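Local coordinates for GTPase-activating protein skywalker (Drosophila melanogaster, PDB 5HJQ), which acts as a GTPase-activating protein for Rab35, controlling synaptic vesicle protein turnover through endosomal sorting, and binds phosphoinositides through its TBC domain, at residues P111-L116 against I290-F295; Q115-L120 against L205-E210; Y193-Y198 against W274-L279. All blocks are in the same frame, centred on the assembly; numbering follows the deposited sequence.

How the contacts relate
All three contacts lie in the all-helical TBC domain. Contacts 1 and 2 adjoin, their centres about 7 Å apart: both start from helix 113-122, sharing Gln115 and Leu116, and Asp292 of contact 1 probably hydrogen-bonds to Trp117 of contact 2. Contact 3 stands apart, its centre about 18 Å from that of contact 1 and about 19 Å from that of contact 2. It meets contact 1 lightly, where Ile278 CG2 is 4.2 Å from Ile290 CD1. Contact 1 is the one near the phosphoinositide pocket, the side chain of Asp292 being about 8 Å from that of Arg102 and about 14 Å from the bound inositol trisphosphate; contacts 2 and 3 are away from it.

Contact 1 of 3, residues P111-L116 against I290-F295; sequences PIRAQL and IMDCYF
Arg113 and Asp292 form a buried, two-pronged salt bridge that links helices 113-122 and 284-297. Arg113 presents the side of its guanidinium carrying NE and NH2: NE donates to Asp292 OD1 at 3.1 Å with an N-H...O angle of 158°, and NH2 donates to Asp292 OD2 at 2.9 Å. Each carboxylate oxygen accepts on its syn lone pair, and the two flat groups are nearly coplanar, their planes 9° apart. A third, weak bond runs diagonally from NE to OD2.

Arginine suits this place because its length is needed: CA of Arg113 lies 8.4 Å from CA of Asp292. The chain sets off beside its own backbone N and runs extended from CG to NE, and then the last torsion (chi4 82°) swings the guanidinium roughly square to the chain and into the plane of the carboxylate. The short aspartate, its CG also beside the backbone N, crosses the arginine at about a right angle. A single methylene, CB, joins its carboxylate to the helix backbone, which leaves that group little freedom.

Outside partners fix the pair further. NH1 donates to the carbonyl of Pro107 and NH2 also to that of Trp106, while OD1 probably takes the indole N-H of Trp117 and OD2 a salt bridge from Arg289. With two arginines beside it, the carboxylate would be expected to stay ionised despite its burial.

Arg113 and Trp117, one helical turn apart, fit the Arg-x-x-x-Trp signature of TBC domains. Here a single aspartate appears to bind both signature residues, fastening helix 113-122 to helix 284-297 within the Rab-GAP fold.

Contact 2 of 3, residues Q115-L120 against L205-E210; sequences QLWPML and LHFMSE
Trp117 and Phe207 make the tight part of this contact, where helix 113-122 meets the loop joining helices 197-204 and 210-221. The CZ3-CH2 end of the indole meets the CD2-CE2 bond of the phenyl ring, with Trp117 CZ3 only 3.3 Å from Phe207 CD2. The planes are inclined at 74° and the approach is oblique, with the six-membered ring centroids 4.9 Å apart. His206 CB lies over one face of the phenyl ring. Broad, flat side chains suit a separation of 8.5 Å between the CA atoms of Trp117 and Phe207.

Met208 supplies a looser, more outward part. Its methyl CE sits at the indole edge, 3.8 Å from Trp117 CB, and equally far from Pro118 CD. A flexible thioether can bend to lay its methyl against both residues: chi1 of 69° sets CG between the backbone N and the carbonyl carbon, and a bend at chi3 brings the methyl round. Pro118 has no N-H to give, so the bond to the preceding turn is missing and the helix kinks there. Whereas Trp117 is buried, Pro118, Phe207 and Met208 all remain partly open to solvent.

Ser209 then N-caps helix 210-221. The contact packs that loop against the tryptophan that fits the Arg-x-x-x-Trp signature of TBC domains.

Contact 3 of 3, residues Y193-Y198 against W274-L279; sequences YSPVLY and WCWWIL
A turn leading into helix 197-204 is packed here against helix 274-279, in the buried interior of the domain. Pro195 and Val196 provide the turn's surface; Trp276 and Leu279 reach out from the helix to meet it.

The indole of Trp276 points its six-membered edge at the proline. CH2 lies 3.1 Å from Pro195 O, with the oxygen in the ring plane, so the electron-rich carbonyl faces the slightly positive C-H rim rather than the pi cloud. Alongside, Trp276 CZ2 touches Pro195 CB at 3.5 Å. Proline suits this spot because its compact, rigid ring packs against the indole while its phi is already restricted to a value the turn can use. The turn itself is pinned by a backbone bond from Leu197 N to Ser194 O.

In this all-helical TBC domain the contact joins the turn before helix 197-204 to helix 274-279, the helix whose Trp274 and Trp277 pack on helix 300-317. Cys275 SG lies over the centre of one face of the Trp276 indole, 3.9 Å above its plane, and His163 stacks on the same ring system, contacts that restrict rotation of the indole.

Beside it, Val196 CG1 meets Leu279 CD1 at 3.7 Å, the two side chains crossing at about a right angle. Placing CG1 anti to the backbone N (chi1 -169°) turns that methyl toward Leu279, whose CD1 methyl is the branch that meets it.

Contact 1 of 3, residues P111-L116 against I290-F295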
loop_
_atom_site.group_PDB
_atom_site.type_symbol
_atom_site.label_atom_id
_atom_site.label_comp_id
_atom_site.label_asym_id
_atom_site.label_seq_id
_atom_site.Cartn_x
_atom_site.Cartn_y
_atom_site.Cartn_z
ATOM N N PRO A 111 1.434 -8.423 19.030
ATOM C CA PRO A 111 0.349 -9.330 18.651
ATOM C C PRO A 111 -0.949 -8.591 18.337
ATOM O O PRO A 111 -1.947 -9.229 18.003
ATOM C CB PRO A 111 0.188 -10.211 19.892
ATOM C CG PRO A 111 0.556 -9.306 21.018
ATOM C CD PRO A 111 1.659 -8.410 20.487
ATOM N N ILE A 112 -0.934 -7.265 18.439
ATOM C CA ILE A 112 -2.158 -6.481 18.286
ATOM C C ILE A 112 -2.676 -6.513 16.847
ATOM O O ILE A 112 -3.880 -6.428 16.613
ATOM C CB ILE A 112 -1.953 -5.007 18.722
ATOM C CG1 ILE A 112 -3.303 -4.302 18.879
ATOM C CG2 ILE A 112 -1.061 -4.255 17.733
ATOM C CD1 ILE A 112 -3.194 -2.800 19.090
ATOM N N ARG A 113 -1.769 -6.664 15.886
ATOM C CA ARG A 113 -2.145 -6.577 14.481
ATOM C C ARG A 113 -2.948 -7.790 14.040
ATOM O O ARG A 113 -3.788 -7.691 13.145
ATOM C CB ARG A 113 -0.903 -6.407 13.608
ATOM C CG ARG A 113 -0.245 -5.062 13.808
ATOM C CD ARG A 113 0.728 -4.715 12.698
ATOM N NE ARG A 113 1.216 -3.352 12.871
ATOM C CZ ARG A 113 2.202 -3.012 13.694
ATOM N NH1 ARG A 113 2.819 -3.941 14.412
ATOM N NH2 ARG A 113 2.576 -1.743 13.793
ATOM N N ALA A 114 -2.704 -8.924 14.688
ATOM C CA ALA A 114 -3.496 -10.124 14.445
ATOM C C ALA A 114 -4.973 -9.843 14.705
ATOM O O ALA A 114 -5.852 -10.455 14.096
ATOM C CB ALA A 114 -3.009 -11.271 15.313
ATOM N N GLN A 115 -5.237 -8.900 15.604
ATOM C CA GLN A 115 -6.602 -8.501 15.920
ATOM C C GLN A 115 -6.978 -7.141 15.328
ATOM O O GLN A 115 -8.107 -6.951 14.879
ATOM C CB GLN A 115 -6.808 -8.473 17.437
ATOM C CG GLN A 115 -6.926 -9.849 18.082
ATOM C CD GLN A 115 -7.220 -9.768 19.566
ATOM O OE1 GLN A 115 -8.368 -9.912 19.991
ATOM N NE2 GLN A 115 -6.184 -9.539 20.364
ATOM N N LEU A 116 -6.041 -6.196 15.343
ATOM C CA LEU A 116 -6.322 -4.830 14.902
ATOM C C LEU A 116 -6.696 -4.758 13.424
ATOM O O LEU A 116 -7.700 -4.146 13.060
ATOM C CB LEU A 116 -5.121 -3.920 15.175
ATOM C CG LEU A 116 -5.240 -2.456 14.741
ATOM C CD1 LEU A 116 -6.516 -1.825 15.279
ATOM C CD2 LEU A 116 -4.019 -1.666 15.196
ATOM N N ILE A 290 2.461 2.215 7.812
ATOM C CA ILE A 290 1.631 2.794 6.761
ATOM C C ILE A 290 0.338 2.000 6.590
ATOM O O ILE A 290 -0.744 2.574 6.469
ATOM C CB ILE A 290 2.379 2.854 5.411
ATOM C CG1 ILE A 290 3.535 3.852 5.481
ATOM C CG2 ILE A 290 1.436 3.244 4.286
ATOM C CD1 ILE A 290 4.339 3.942 4.203
ATOM N N MET A 291 0.455 0.677 6.585
ATOM C CA MET A 291 -0.719 -0.188 6.477
ATOM C C MET A 291 -1.700 0.020 7.628
ATOM O O MET A 291 -2.914 -0.049 7.424
ATOM C CB MET A 291 -0.296 -1.656 6.413
ATOM C CG MET A 291 0.311 -2.066 5.072
ATOM S SD MET A 291 -0.731 -1.665 3.649
ATOM C CE MET A 291 0.222 -0.349 2.903
ATOM N N ASP A 292 -1.171 0.276 8.824
ATOM C CA ASP A 292 -1.998 0.559 9.999
ATOM C C ASP A 292 -3.022 1.655 9.732
ATOM O O ASP A 292 -4.209 1.494 10.017
ATOM C CB ASP A 292 -1.130 0.963 11.196
ATOM C CG ASP A 292 -0.367 -0.204 11.791
ATOM O OD1 ASP A 292 -0.796 -1.363 11.597
ATOM O OD2 ASP A 292 0.661 0.041 12.459
ATOM N N CYS A 293 -2.553 2.772 9.188
ATOM C CA CYS A 293 -3.425 3.903 8.898
ATOM C C CYS A 293 -4.221 3.680 7.617
ATOM O O CYS A 293 -5.394 4.049 7.530
ATOM C CB CYS A 293 -2.604 5.189 8.796
ATOM S SG CYS A 293 -1.655 5.569 10.294
ATOM N N TYR A 294 -3.572 3.061 6.634
ATOM C CA TYR A 294 -4.176 2.794 5.331
ATOM C C TYR A 294 -5.445 1.952 5.430
ATOM O O TYR A 294 -6.443 2.248 4.770
ATOM C CB TYR A 294 -3.154 2.102 4.424
ATOM C CG TYR A 294 -3.718 1.478 3.163
ATOM C CD1 TYR A 294 -4.042 2.260 2.061
ATOM C CD2 TYR A 294 -3.905 0.102 3.070
ATOM C CE1 TYR A 294 -4.547 1.695 0.909
ATOM C CE2 TYR A 294 -4.414 -0.473 1.918
ATOM C CZ TYR A 294 -4.726 0.336 0.836
ATOM O OH TYR A 294 -5.232 -0.205 -0.324
ATOM N N PHE A 295 -5.409 0.914 6.265
ATOM C CA PHE A 295 -6.556 0.021 6.434
ATOM C C PHE A 295 -7.729 0.719 7.119
ATOM O O PHE A 295 -8.824 0.161 7.213
ATOM C CB PHE A 295 -6.164 -1.225 7.238
ATOM C CG PHE A 295 -5.258 -2.167 6.499
ATOM C CD1 PHE A 295 -5.389 -2.341 5.133
ATOM C CD2 PHE A 295 -4.270 -2.872 7.168
ATOM C CE1 PHE A 295 -4.557 -3.204 4.446
ATOM C CE2 PHE A 295 -3.432 -3.736 6.484
ATOM C CZ PHE A 295 -3.575 -3.898 5.120
#

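Contact 2 of 3, residues Q115-L120 against L205-E210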
loop_
_atom_site.group_PDB
_atom_site.type_symbol
_atom_site.label_atom_id
_atom_site.label_comp_id
_atom_site.label_asym_id
_atom_site.label_seq_id
_atom_site.Cartn_x
_atom_site.Cartn_y
_atom_site.Cartn_z
ATOM N N GLN A 115 -5.237 -8.900 15.604
ATOM C CA GLN A 115 -6.602 -8.501 15.920
ATOM C C GLN A 115 -6.978 -7.141 15.328
ATOM O O GLN A 115 -8.107 -6.951 14.879
ATOM C CB GLN A 115 -6.808 -8.473 17.437
ATOM C CG GLN A 115 -6.926 -9.849 18.082
ATOM C CD GLN A 115 -7.220 -9.768 19.566
ATOM O OE1 GLN A 115 -8.368 -9.912 19.991
ATOM N NE2 GLN A 115 -6.184 -9.539 20.364
ATOM N N LEU A 116 -6.041 -6.196 15.343
ATOM C CA LEU A 116 -6.322 -4.830 14.902
ATOM C C LEU A 116 -6.696 -4.758 13.424
ATOM O O LEU A 116 -7.700 -4.146 13.060
ATOM C CB LEU A 116 -5.121 -3.920 15.175
ATOM C CG LEU A 116 -5.240 -2.456 14.741
ATOM C CD1 LEU A 116 -6.516 -1.825 15.279
ATOM C CD2 LEU A 116 -4.019 -1.666 15.196
ATOM N N TRP A 117 -5.892 -5.391 12.577
ATOM C CA TRP A 117 -6.085 -5.287 11.130
ATOM C C TRP A 117 -7.359 -5.954 10.591
ATOM O O TRP A 117 -8.025 -5.373 9.733
ATOM C CB TRP A 117 -4.863 -5.844 10.397
ATOM C CG TRP A 117 -3.703 -4.898 10.379
ATOM C CD1 TRP A 117 -3.604 -3.710 11.042
ATOM C CD2 TRP A 117 -2.484 -5.053 9.647
ATOM N NE1 TRP A 117 -2.393 -3.116 10.770
ATOM C CE2 TRP A 117 -1.688 -3.922 9.916
ATOM C CE3 TRP A 117 -1.986 -6.040 8.793
ATOM C CZ2 TRP A 117 -0.420 -3.753 9.366
ATOM C CZ3 TRP A 117 -0.731 -5.867 8.242
ATOM C CH2 TRP A 117 0.040 -4.734 8.533
ATOM N N PRO A 118 -7.704 -7.171 11.068
ATOM C CA PRO A 118 -8.960 -7.736 10.554
ATOM C C PRO A 118 -10.187 -6.889 10.885
ATOM O O PRO A 118 -11.168 -6.905 10.140
ATOM C CB PRO A 118 -9.043 -9.094 11.252
ATOM C CG PRO A 118 -7.633 -9.455 11.513
ATOM C CD PRO A 118 -6.950 -8.164 11.856
ATOM N N MET A 119 -10.124 -6.152 11.988
ATOM C CA MET A 119 -11.218 -5.275 12.377
ATOM C C MET A 119 -11.280 -4.020 11.505
ATOM O O MET A 119 -12.351 -3.636 11.030
ATOM C CB MET A 119 -11.085 -4.878 13.845
ATOM C CG MET A 119 -12.165 -3.923 14.311
ATOM S SD MET A 119 -12.021 -3.492 16.056
ATOM C CE MET A 119 -10.435 -2.660 16.082
ATOM N N LEU A 120 -10.129 -3.379 11.312
ATOM C CA LEU A 120 -10.051 -2.170 10.491
ATOM C C LEU A 120 -10.575 -2.417 9.079
ATOM O O LEU A 120 -11.367 -1.633 8.559
ATOM C CB LEU A 120 -8.614 -1.644 10.426
ATOM C CG LEU A 120 -7.977 -1.179 11.738
ATOM C CD1 LEU A 120 -6.549 -0.712 11.500
ATOM C CD2 LEU A 120 -8.807 -0.074 12.370
ATOM N N LEU A 205 -0.730 -11.399 5.346
ATOM C CA LEU A 205 -0.342 -12.752 5.729
ATOM C C LEU A 205 0.795 -12.794 6.750
ATOM O O LEU A 205 1.111 -13.855 7.285
ATOM C CB LEU A 205 0.055 -13.545 4.482
ATOM C CG LEU A 205 -1.115 -14.059 3.639
ATOM C CD1 LEU A 205 -0.619 -14.748 2.375
ATOM C CD2 LEU A 205 -1.979 -15.010 4.473
ATOM N N HIS A 206 1.410 -11.649 7.019
ATOM C CA HIS A 206 2.493 -11.586 7.994
ATOM C C HIS A 206 1.975 -11.526 9.431
ATOM O O HIS A 206 2.756 -11.636 10.375
ATOM C CB HIS A 206 3.392 -10.373 7.726
ATOM C CG HIS A 206 4.358 -10.569 6.598
ATOM N ND1 HIS A 206 3.969 -10.590 5.276
ATOM C CD2 HIS A 206 5.699 -10.752 6.598
ATOM C CE1 HIS A 206 5.028 -10.779 4.510
ATOM N NE2 HIS A 206 6.091 -10.881 5.288
ATOM N N PHE A 207 0.668 -11.351 9.600
ATOM C CA PHE A 207 0.115 -11.105 10.928
ATOM C C PHE A 207 -1.177 -11.866 11.215
ATOM O O PHE A 207 -1.636 -11.899 12.356
ATOM C CB PHE A 207 -0.132 -9.609 11.115
ATOM C CG PHE A 207 1.090 -8.768 10.902
ATOM C CD1 PHE A 207 2.055 -8.664 11.889
ATOM C CD2 PHE A 207 1.274 -8.081 9.715
ATOM C CE1 PHE A 207 3.186 -7.892 11.692
ATOM C CE2 PHE A 207 2.401 -7.309 9.510
ATOM C CZ PHE A 207 3.356 -7.210 10.501
ATOM N N MET A 208 -1.771 -12.468 10.191
ATOM C CA MET A 208 -3.013 -13.212 10.383
ATOM C C MET A 208 -3.042 -14.496 9.554
ATOM O O MET A 208 -2.084 -14.820 8.851
ATOM C CB MET A 208 -4.217 -12.335 10.034
ATOM C CG MET A 208 -4.339 -12.014 8.548
ATOM S SD MET A 208 -5.596 -10.765 8.220
ATOM C CE MET A 208 -4.828 -9.323 8.953
ATOM N N SER A 209 -4.146 -15.229 9.648
ATOM C CA SER A 209 -4.289 -16.481 8.916
ATOM C C SER A 209 -4.694 -16.231 7.470
ATOM O O SER A 209 -5.049 -15.112 7.099
ATOM C CB SER A 209 -5.316 -17.387 9.595
ATOM O OG SER A 209 -6.605 -16.803 9.561
ATOM N N GLU A 210 -4.641 -17.286 6.664
ATOM C CA GLU A 210 -5.004 -17.220 5.255
ATOM C C GLU A 210 -6.433 -16.737 5.047
ATOM O O GLU A 210 -6.689 -15.875 4.205
ATOM C CB GLU A 210 -4.822 -18.591 4.605
ATOM C CG GLU A 210 -5.521 -18.748 3.266
ATOM C CD GLU A 210 -5.052 -19.975 2.507
ATOM O OE1 GLU A 210 -4.178 -20.698 3.033
ATOM O OE2 GLU A 210 -5.556 -20.215 1.389
#

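Contact 3 of 3, residues Y193-Y198 against W274-L279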
loop_
_atom_site.group_PDB
_atom_site.type_symbol
_atom_site.label_atom_id
_atom_site.label_comp_id
_atom_site.label_asym_id
_atom_site.label_seq_id
_atom_site.Cartn_x
_atom_site.Cartn_y
_atom_site.Cartn_z
ATOM N N TYR A 193 -7.315 -5.444 -13.611
ATOM C CA TYR A 193 -5.945 -4.980 -13.442
ATOM C C TYR A 193 -5.746 -4.424 -12.038
ATOM O O TYR A 193 -6.298 -3.381 -11.689
ATOM C CB TYR A 193 -5.597 -3.920 -14.492
ATOM C CG TYR A 193 -4.146 -3.491 -14.471
ATOM C CD1 TYR A 193 -3.144 -4.350 -14.908
ATOM C CD2 TYR A 193 -3.776 -2.230 -14.020
ATOM C CE1 TYR A 193 -1.815 -3.969 -14.892
ATOM C CE2 TYR A 193 -2.446 -1.839 -14.003
ATOM C CZ TYR A 193 -1.472 -2.714 -14.441
ATOM O OH TYR A 193 -0.150 -2.337 -14.426
ATOM N N SER A 194 -4.961 -5.128 -11.232
ATOM C CA SER A 194 -4.733 -4.710 -9.856
ATOM C C SER A 194 -3.363 -5.147 -9.352
ATOM O O SER A 194 -3.260 -6.075 -8.551
ATOM C CB SER A 194 -5.828 -5.267 -8.948
ATOM O OG SER A 194 -5.711 -4.741 -7.640
ATOM N N PRO A 195 -2.303 -4.463 -9.811
ATOM C CA PRO A 195 -0.921 -4.780 -9.438
ATOM C C PRO A 195 -0.657 -4.609 -7.943
ATOM O O PRO A 195 0.377 -5.048 -7.447
ATOM C CB PRO A 195 -0.098 -3.771 -10.253
ATOM C CG PRO A 195 -1.035 -2.662 -10.547
ATOM C CD PRO A 195 -2.372 -3.302 -10.715
ATOM N N VAL A 196 -1.585 -3.962 -7.247
ATOM C CA VAL A 196 -1.455 -3.679 -5.822
ATOM C C VAL A 196 -1.945 -4.835 -4.951
ATOM O O VAL A 196 -1.500 -5.009 -3.815
ATOM C CB VAL A 196 -2.245 -2.406 -5.451
ATOM C CG1 VAL A 196 -1.898 -1.949 -4.055
ATOM C CG2 VAL A 196 -1.974 -1.289 -6.469
ATOM N N LEU A 197 -2.864 -5.625 -5.495
ATOM C CA LEU A 197 -3.604 -6.604 -4.710
ATOM C C LEU A 197 -2.703 -7.672 -4.086
ATOM O O LEU A 197 -2.852 -8.001 -2.910
ATOM C CB LEU A 197 -4.678 -7.254 -5.582
ATOM C CG LEU A 197 -5.841 -7.938 -4.863
ATOM C CD1 LEU A 197 -7.135 -7.733 -5.651
ATOM C CD2 LEU A 197 -5.560 -9.421 -4.649
ATOM N N TYR A 198 -1.766 -8.203 -4.866
ATOM C CA TYR A 198 -0.867 -9.247 -4.378
ATOM C C TYR A 198 0.089 -8.760 -3.272
ATOM O O TYR A 198 0.199 -9.424 -2.241
ATOM C CB TYR A 198 -0.071 -9.853 -5.540
ATOM C CG TYR A 198 0.610 -11.165 -5.213
ATOM C CD1 TYR A 198 1.779 -11.200 -4.461
ATOM C CD2 TYR A 198 0.090 -12.371 -5.663
ATOM C CE1 TYR A 198 2.405 -12.396 -4.164
ATOM C CE2 TYR A 198 0.708 -13.570 -5.367
ATOM C CZ TYR A 198 1.865 -13.574 -4.622
ATOM O OH TYR A 198 2.484 -14.764 -4.330
ATOM N N TRP A 274 4.255 5.232 -9.042
ATOM C CA TRP A 274 4.250 5.908 -7.746
ATOM C C TRP A 274 4.055 4.945 -6.574
ATOM O O TRP A 274 4.686 5.104 -5.532
ATOM C CB TRP A 274 3.169 6.995 -7.710
ATOM C CG TRP A 274 1.768 6.469 -7.622
ATOM C CD1 TRP A 274 0.971 6.083 -8.659
ATOM C CD2 TRP A 274 0.997 6.273 -6.429
ATOM N NE1 TRP A 274 -0.249 5.663 -8.189
ATOM C CE2 TRP A 274 -0.258 5.764 -6.824
ATOM C CE3 TRP A 274 1.248 6.469 -5.069
ATOM C CZ2 TRP A 274 -1.258 5.448 -5.905
ATOM C CZ3 TRP A 274 0.250 6.159 -4.157
ATOM C CH2 TRP A 274 -0.987 5.655 -4.580
ATOM N N CYS A 275 3.191 3.948 -6.742
ATOM C CA CYS A 275 2.897 3.018 -5.656
ATOM C C CYS A 275 4.089 2.125 -5.343
ATOM O O CYS A 275 4.219 1.631 -4.227
ATOM C CB CYS A 275 1.674 2.157 -5.991
ATOM S SG CYS A 275 1.697 1.371 -7.617
ATOM N N TRP A 276 4.972 1.936 -6.319
ATOM C CA TRP A 276 6.094 1.020 -6.140
ATOM C C TRP A 276 7.221 1.631 -5.318
ATOM O O TRP A 276 8.083 0.908 -4.818
ATOM C CB TRP A 276 6.625 0.544 -7.494
ATOM C CG TRP A 276 5.586 -0.163 -8.310
ATOM C CD1 TRP A 276 5.251 0.092 -9.605
ATOM C CD2 TRP A 276 4.724 -1.222 -7.873
ATOM N NE1 TRP A 276 4.244 -0.750 -10.008
ATOM C CE2 TRP A 276 3.901 -1.564 -8.961
ATOM C CE3 TRP A 276 4.573 -1.918 -6.670
ATOM C CZ2 TRP A 276 2.942 -2.570 -8.882
ATOM C CZ3 TRP A 276 3.622 -2.911 -6.593
ATOM C CH2 TRP A 276 2.817 -3.227 -7.690
ATOM N N TRP A 277 7.220 2.953 -5.181
ATOM C CA TRP A 277 8.133 3.603 -4.250
ATOM C C TRP A 277 7.815 3.112 -2.846
ATOM O O TRP A 277 8.708 2.815 -2.052
ATOM C CB TRP A 277 8.005 5.124 -4.307
ATOM C CG TRP A 277 8.139 5.715 -5.671
ATOM C CD1 TRP A 277 8.839 5.206 -6.726
ATOM C CD2 TRP A 277 7.555 6.939 -6.128
ATOM N NE1 TRP A 277 8.729 6.040 -7.812
ATOM C CE2 TRP A 277 7.939 7.109 -7.472
ATOM C CE3 TRP A 277 6.736 7.903 -5.532
ATOM C CZ2 TRP A 277 7.537 8.206 -8.230
ATOM C CZ3 TRP A 277 6.337 8.991 -6.285
ATOM C CH2 TRP A 277 6.739 9.135 -7.619
ATOM N N ILE A 278 6.521 3.031 -2.558
ATOM C CA ILE A 278 6.037 2.610 -1.255
ATOM C C ILE A 278 6.122 1.095 -1.099
ATOM O O ILE A 278 6.821 0.599 -0.219
ATOM C CB ILE A 278 4.581 3.069 -1.025
ATOM C CG1 ILE A 278 4.500 4.598 -1.035
ATOM C CG2 ILE A 278 4.037 2.506 0.280
ATOM C CD1 ILE A 278 3.089 5.141 -1.047
ATOM N N LEU A 279 5.426 0.367 -1.968
ATOM C CA LEU A 279 5.295 -1.083 -1.838
ATOM C C LEU A 279 6.562 -1.870 -2.166
ATOM O O LEU A 279 6.737 -2.988 -1.685
ATOM C CB LEU A 279 4.153 -1.589 -2.723
ATOM C CG LEU A 279 2.740 -1.149 -2.337
ATOM C CD1 LEU A 279 1.712 -1.692 -3.322
ATOM C CD2 LEU A 279 2.408 -1.589 -0.911
#